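Side-chain contacts in aspartate aminotransferase (Leishmania major, PDB 4H51), which probably transfers the amino group of aspartate to 2-oxoglutarate as a homodimeric enzyme that depends on pyridoxal 5'-phosphate: residues A53-D56 with R60-P63; V67-Q72 with R323-A328. All coordinates share one frame; numbering follows the deposited sequence.

Contact 1 of 2, residues A53-D56 with R60-P63. With EDO (1,2-ethanediol), chain D.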
loop_
_atom_site.group_PDB
_atom_site.type_symbol
_atom_site.label_atom_id
_atom_site.label_comp_id
_atom_site.label_asym_id
_atom_site.label_seq_id
_atom_site.Cartn_x
_atom_site.Cartn_y
_atom_site.Cartn_z
ATOM N N ALA B 53 -3.259 5.449 -19.277
ATOM C CA ALA B 53 -4.594 5.248 -18.740
ATOM C C ALA B 53 -5.596 5.305 -19.919
ATOM O O ALA B 53 -5.471 6.150 -20.786
ATOM C CB ALA B 53 -4.915 6.309 -17.694
ATOM N N TYR B 54 -6.543 4.377 -19.938
ATOM C CA TYR B 54 -7.516 4.228 -21.032
ATOM C C TYR B 54 -8.453 5.469 -21.072
ATOM O O TYR B 54 -8.901 5.985 -20.022
ATOM C CB TYR B 54 -8.334 2.927 -20.872
ATOM C CG TYR B 54 -9.311 2.743 -21.988
ATOM C CD1 TYR B 54 -8.887 2.230 -23.204
ATOM C CD2 TYR B 54 -10.649 3.123 -21.852
ATOM C CE1 TYR B 54 -9.756 2.091 -24.251
ATOM C CE2 TYR B 54 -11.531 2.976 -22.900
ATOM C CZ TYR B 54 -11.063 2.497 -24.110
ATOM O OH TYR B 54 -11.869 2.318 -25.181
ATOM N N ARG B 55 -8.723 5.953 -22.267
ATOM C CA ARG B 55 -9.774 6.918 -22.460
ATOM C C ARG B 55 -10.759 6.391 -23.490
ATOM O O ARG B 55 -10.410 5.563 -24.362
ATOM C CB ARG B 55 -9.157 8.264 -22.897
ATOM C CG ARG B 55 -8.202 8.881 -21.883
ATOM C CD ARG B 55 -9.001 9.477 -20.716
ATOM N NE ARG B 55 -8.181 10.011 -19.611
ATOM C CZ ARG B 55 -7.775 9.321 -18.534
ATOM N NH1 ARG B 55 -8.010 8.030 -18.399
ATOM N NH2 ARG B 55 -7.112 9.937 -17.556
ATOM N N ASP B 56 -11.985 6.846 -23.391
ATOM C CA ASP B 56 -13.029 6.449 -24.321
ATOM C C ASP B 56 -12.962 7.262 -25.641
ATOM O O ASP B 56 -11.989 8.014 -25.879
ATOM C CB ASP B 56 -14.409 6.502 -23.647
ATOM C CG ASP B 56 -14.929 7.931 -23.418
ATOM O OD1 ASP B 56 -14.349 8.924 -23.949
ATOM O OD2 ASP B 56 -15.944 8.032 -22.710
ATOM N N ARG B 60 -12.440 10.699 -22.624
ATOM C CA ARG B 60 -12.786 10.814 -21.218
ATOM C C ARG B 60 -12.326 9.600 -20.423
ATOM O O ARG B 60 -12.259 8.451 -20.974
ATOM C CB ARG B 60 -14.282 10.958 -21.053
ATOM C CG ARG B 60 -14.906 12.199 -21.687
ATOM C CD ARG B 60 -16.432 12.082 -21.671
ATOM N NE ARG B 60 -16.903 10.846 -22.346
ATOM C CZ ARG B 60 -18.179 10.579 -22.640
ATOM N NH1 ARG B 60 -19.156 11.465 -22.358
ATOM N NH2 ARG B 60 -18.492 9.449 -23.269
ATOM N N PRO B 61 -12.013 9.818 -19.128
ATOM C CA PRO B 61 -11.812 8.671 -18.261
ATOM C C PRO B 61 -13.020 7.741 -18.372
ATOM O O PRO B 61 -14.158 8.231 -18.464
ATOM C CB PRO B 61 -11.755 9.316 -16.872
ATOM C CG PRO B 61 -11.178 10.669 -17.140
ATOM C CD PRO B 61 -11.934 11.085 -18.357
ATOM N N TYR B 62 -12.786 6.424 -18.320
ATOM C CA TYR B 62 -13.825 5.444 -18.633
ATOM C C TYR B 62 -13.983 4.427 -17.512
ATOM O O TYR B 62 -13.370 3.359 -17.540
ATOM C CB TYR B 62 -13.484 4.739 -19.978
ATOM C CG TYR B 62 -14.517 3.701 -20.392
ATOM C CD1 TYR B 62 -15.783 4.073 -20.748
ATOM C CD2 TYR B 62 -14.222 2.346 -20.364
ATOM C CE1 TYR B 62 -16.728 3.130 -21.115
ATOM C CE2 TYR B 62 -15.159 1.392 -20.706
ATOM C CZ TYR B 62 -16.405 1.774 -21.072
ATOM O OH TYR B 62 -17.369 0.842 -21.402
ATOM N N PRO B 63 -14.781 4.745 -16.483
ATOM C CA PRO B 63 -15.150 3.704 -15.498
ATOM C C PRO B 63 -15.915 2.615 -16.217
ATOM O O PRO B 63 -16.903 2.928 -16.927
ATOM C CB PRO B 63 -16.066 4.455 -14.537
ATOM C CG PRO B 63 -15.718 5.884 -14.703
ATOM C CD PRO B 63 -15.342 6.060 -16.134
HETATM C C1 EDO D . -15.133 2.356 -24.266
HETATM O O1 EDO D . -14.259 3.209 -24.986
HETATM C C2 EDO D . -15.038 0.951 -24.853
HETATM O O2 EDO D . -15.827 0.906 -26.036
HETATM O O HOH W 1 -10.180 5.272 -17.721
HETATM O O HOH W 2 -16.356 7.801 -20.108
#
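Asp56 and Arg60 show how a short chain reversal can be closed by backbone and side chain together. Hydrogen bonds come first: Asp56 N donates to Arg60 O (2.9 Å), and Arg60 N returns a bond to Asp56 OD1, also 2.9 Å, arriving from above the carboxylate plane. The ionic part falls on OD2 of Asp56, which Arg60 grips side-on with NE and NH2, each at 3.0 Å. NE takes the syn lone pair, whereas NH2 comes from above the plane; the two flat groups are turned 53° apart. A water bonded to OD2 reaches on to Pro61 O, and another links Tyr54 O to Tyr62 N.

Packing supplies the rest. Arg55, bent at chi2 (-75°), lays one guanidinium face against Pro61 CG, while NH1 bonds Tyr54 O and pairs with Glu82 of the second subunit. The rings of Tyr54 and Tyr62 are inclined obliquely, planes at 66°, with Tyr54 CE2 3.8 Å from Tyr62 CD2. Ethanediol, probably from the crystallisation liquor, is bonded by Tyr54 OH and Glu57 OE1 and sets C1 over one face of Tyr62, toward its rim. Asp56 OD1 also accepts from Gln58 N, an Asx turn that closes the reversal in the loop between strand 47-48 and helix 65-76.

Contact 2 of 2, residues V67-Q72 with R323-A328; sequences VRKAEQ and RKEWEA
Lys69 and Glu325 meet through the end of the lysine chain and the carboxylate, the sole direct touch between segments 67-72 and 323-328. NZ of Lys69 lies 2.8 Å from OE1 of Glu325, on the syn lone pair of that oxygen, and makes a second, weak bond to OE2 at 3.2 Å. The ammonium thus sits before both oxygens but favours one. Behind it, CE of Lys69 passes 3.5 Å from the same OE1. The two side chains cross at about a right angle; chi1 of -72° turns the lysine toward the other helix, and its extended form beyond CG carries NZ across.

This is an interhelical salt bridge at the surface, joining helix 65-76 to the long helix 320-350. Solvent near the exposed lysine probably weakens the attraction. In the next shell, Val66 of helix 65-76 packs against both Glu325 and Trp326. Two residues to either side of Glu325, Arg323 and Glu327 pair with each other (NE to OE2, 2.9 Å), an i to i+4 salt bridge along the same helix. Further in, Trp326 also packs on Ile316 and donates through NE1 to Asn266 O, while Val67 rests on Ile316 too. On helix 65-76, Arg68 NH1 donates to Leu79 O of the second subunit.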
loop_
_atom_site.group_PDB
_atom_site.type_symbol
_atom_site.label_atom_id
_atom_site.label_comp_id
_atom_site.label_asym_id
_atom_site.label_seq_id
_atom_site.Cartn_x
_atom_site.Cartn_y
_atom_site.Cartn_z
ATOM N N VAL B 67 -17.775 -2.435 -13.699
ATOM C CA VAL B 67 -17.321 -1.954 -12.408
ATOM C C VAL B 67 -18.441 -1.179 -11.749
ATOM O O VAL B 67 -18.673 -1.331 -10.544
ATOM C CB VAL B 67 -16.048 -1.088 -12.511
ATOM C CG1 VAL B 67 -15.731 -0.382 -11.215
ATOM C CG2 VAL B 67 -14.871 -1.947 -12.952
ATOM N N ARG B 68 -19.144 -0.362 -12.538
ATOM C CA ARG B 68 -20.304 0.353 -12.002
ATOM C C ARG B 68 -21.327 -0.609 -11.469
ATOM O O ARG B 68 -21.830 -0.379 -10.389
ATOM C CB ARG B 68 -20.992 1.230 -13.054
ATOM C CG ARG B 68 -20.186 2.408 -13.485
ATOM C CD ARG B 68 -19.887 3.324 -12.338
ATOM N NE ARG B 68 -19.562 4.668 -12.816
ATOM C CZ ARG B 68 -18.709 5.502 -12.218
ATOM N NH1 ARG B 68 -18.049 5.151 -11.104
ATOM N NH2 ARG B 68 -18.517 6.703 -12.728
ATOM N N LYS B 69 -21.578 -1.708 -12.173
ATOM C CA LYS B 69 -22.494 -2.745 -11.702
ATOM C C LYS B 69 -22.000 -3.395 -10.418
ATOM O O LYS B 69 -22.781 -3.686 -9.523
ATOM C CB LYS B 69 -22.663 -3.890 -12.694
ATOM C CG LYS B 69 -23.464 -3.593 -13.939
ATOM C CD LYS B 69 -23.979 -4.903 -14.526
ATOM C CE LYS B 69 -24.707 -4.673 -15.826
ATOM N NZ LYS B 69 -25.033 -5.986 -16.433
ATOM N N ALA B 70 -20.709 -3.675 -10.369
ATOM C CA ALA B 70 -20.089 -4.270 -9.184
ATOM C C ALA B 70 -20.134 -3.337 -7.963
ATOM O O ALA B 70 -20.258 -3.823 -6.812
ATOM C CB ALA B 70 -18.644 -4.699 -9.503
ATOM N N GLU B 71 -20.023 -2.018 -8.155
ATOM C CA GLU B 71 -20.125 -1.121 -7.004
ATOM C C GLU B 71 -21.519 -1.270 -6.353
ATOM O O GLU B 71 -21.636 -1.324 -5.123
ATOM C CB GLU B 71 -19.849 0.356 -7.354
ATOM C CG GLU B 71 -18.380 0.749 -7.560
ATOM C CD GLU B 71 -17.651 1.226 -6.292
ATOM O OE1 GLU B 71 -18.183 1.048 -5.179
ATOM O OE2 GLU B 71 -16.526 1.803 -6.399
ATOM N N GLN B 72 -22.559 -1.344 -7.154
ATOM C CA GLN B 72 -23.910 -1.475 -6.583
ATOM C C GLN B 72 -24.129 -2.800 -5.877
ATOM O O GLN B 72 -24.782 -2.868 -4.819
ATOM C CB GLN B 72 -24.973 -1.298 -7.669
ATOM C CG GLN B 72 -26.378 -1.121 -7.110
ATOM C CD GLN B 72 -26.544 0.060 -6.148
ATOM O OE1 GLN B 72 -26.326 1.220 -6.501
ATOM N NE2 GLN B 72 -26.976 -0.243 -4.924
ATOM N N ARG B 323 -18.393 -11.452 -15.492
ATOM C CA ARG B 323 -17.161 -11.955 -16.096
ATOM C C ARG B 323 -17.256 -11.902 -17.608
ATOM O O ARG B 323 -16.353 -11.379 -18.301
ATOM C CB ARG B 323 -16.871 -13.380 -15.566
ATOM C CG ARG B 323 -15.681 -14.072 -16.192
ATOM C CD ARG B 323 -14.435 -13.265 -16.089
ATOM N NE ARG B 323 -13.314 -14.078 -16.483
ATOM C CZ ARG B 323 -12.634 -14.905 -15.695
ATOM N NH1 ARG B 323 -12.880 -14.977 -14.404
ATOM N NH2 ARG B 323 -11.613 -15.592 -16.207
ATOM N N LYS B 324 -18.369 -12.406 -18.141
ATOM C CA LYS B 324 -18.532 -12.433 -19.596
ATOM C C LYS B 324 -18.597 -11.027 -20.111
ATOM O O LYS B 324 -17.988 -10.702 -21.131
ATOM C CB LYS B 324 -19.797 -13.230 -20.004
ATOM N N GLU B 325 -19.298 -10.171 -19.373
ATOM C CA GLU B 325 -19.463 -8.770 -19.754
ATOM C C GLU B 325 -18.147 -7.998 -19.706
ATOM O O GLU B 325 -17.916 -7.133 -20.531
ATOM C CB GLU B 325 -20.473 -8.068 -18.865
ATOM C CG GLU B 325 -21.913 -8.496 -19.121
ATOM C CD GLU B 325 -22.894 -7.937 -18.096
ATOM O OE1 GLU B 325 -22.609 -6.917 -17.444
ATOM O OE2 GLU B 325 -23.989 -8.519 -17.995
ATOM N N TRP B 326 -17.295 -8.324 -18.741
ATOM C CA TRP B 326 -15.996 -7.677 -18.631
ATOM C C TRP B 326 -15.089 -8.023 -19.789
ATOM O O TRP B 326 -14.449 -7.169 -20.420
ATOM C CB TRP B 326 -15.353 -8.061 -17.286
ATOM C CG TRP B 326 -13.933 -7.607 -17.172
ATOM C CD1 TRP B 326 -13.465 -6.337 -17.325
ATOM C CD2 TRP B 326 -12.740 -8.408 -16.822
ATOM N NE1 TRP B 326 -12.107 -6.294 -17.200
ATOM C CE2 TRP B 326 -11.620 -7.499 -16.873
ATOM C CE3 TRP B 326 -12.509 -9.741 -16.536
ATOM C CZ2 TRP B 326 -10.337 -7.908 -16.628
ATOM C CZ3 TRP B 326 -11.213 -10.137 -16.305
ATOM C CH2 TRP B 326 -10.156 -9.235 -16.321
ATOM N N GLU B 327 -14.988 -9.308 -20.076
ATOM C CA GLU B 327 -14.211 -9.733 -21.207
ATOM C C GLU B 327 -14.656 -9.047 -22.509
ATOM O O GLU B 327 -13.797 -8.632 -23.279
ATOM C CB GLU B 327 -14.144 -11.263 -21.292
ATOM C CG GLU B 327 -13.408 -11.858 -20.102
ATOM C CD GLU B 327 -13.063 -13.329 -20.245
ATOM O OE1 GLU B 327 -12.352 -13.661 -21.214
ATOM O OE2 GLU B 327 -13.416 -14.125 -19.366
ATOM N N ALA B 328 -15.970 -8.900 -22.728
ATOM C CA ALA B 328 -16.498 -8.160 -23.896
ATOM C C ALA B 328 -16.037 -6.711 -23.906
ATOM O O ALA B 328 -15.625 -6.188 -24.936
ATOM C CB ALA B 328 -18.035 -8.207 -23.948
#

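Contacts 1 and 2 follow one another along the chain: the reversal of 53-63 closes just before helix 65-76 supplies Lys69, and their centres stand about 15 Å apart. They touch directly where Pro63 CG packs 3.5 Å from Arg68 NH2. Helix 320-350 also serves both, carrying Glu325 in contact 2 and, farther along, Arg336, weakly bonded to Arg55 O and Tyr54 OH in contact 1. The second subunit borders each: its Tyr81 packs on Pro63 and on Val67 and Arg68. The cofactor-bearing Lys265 is followed by Asn266, whose carbonyl oxygen accepts from Trp326, and Tyr270 bonds Tyr54 N; segments 323-328 and 53-56 thus each make a bond to the chain just after Lys265.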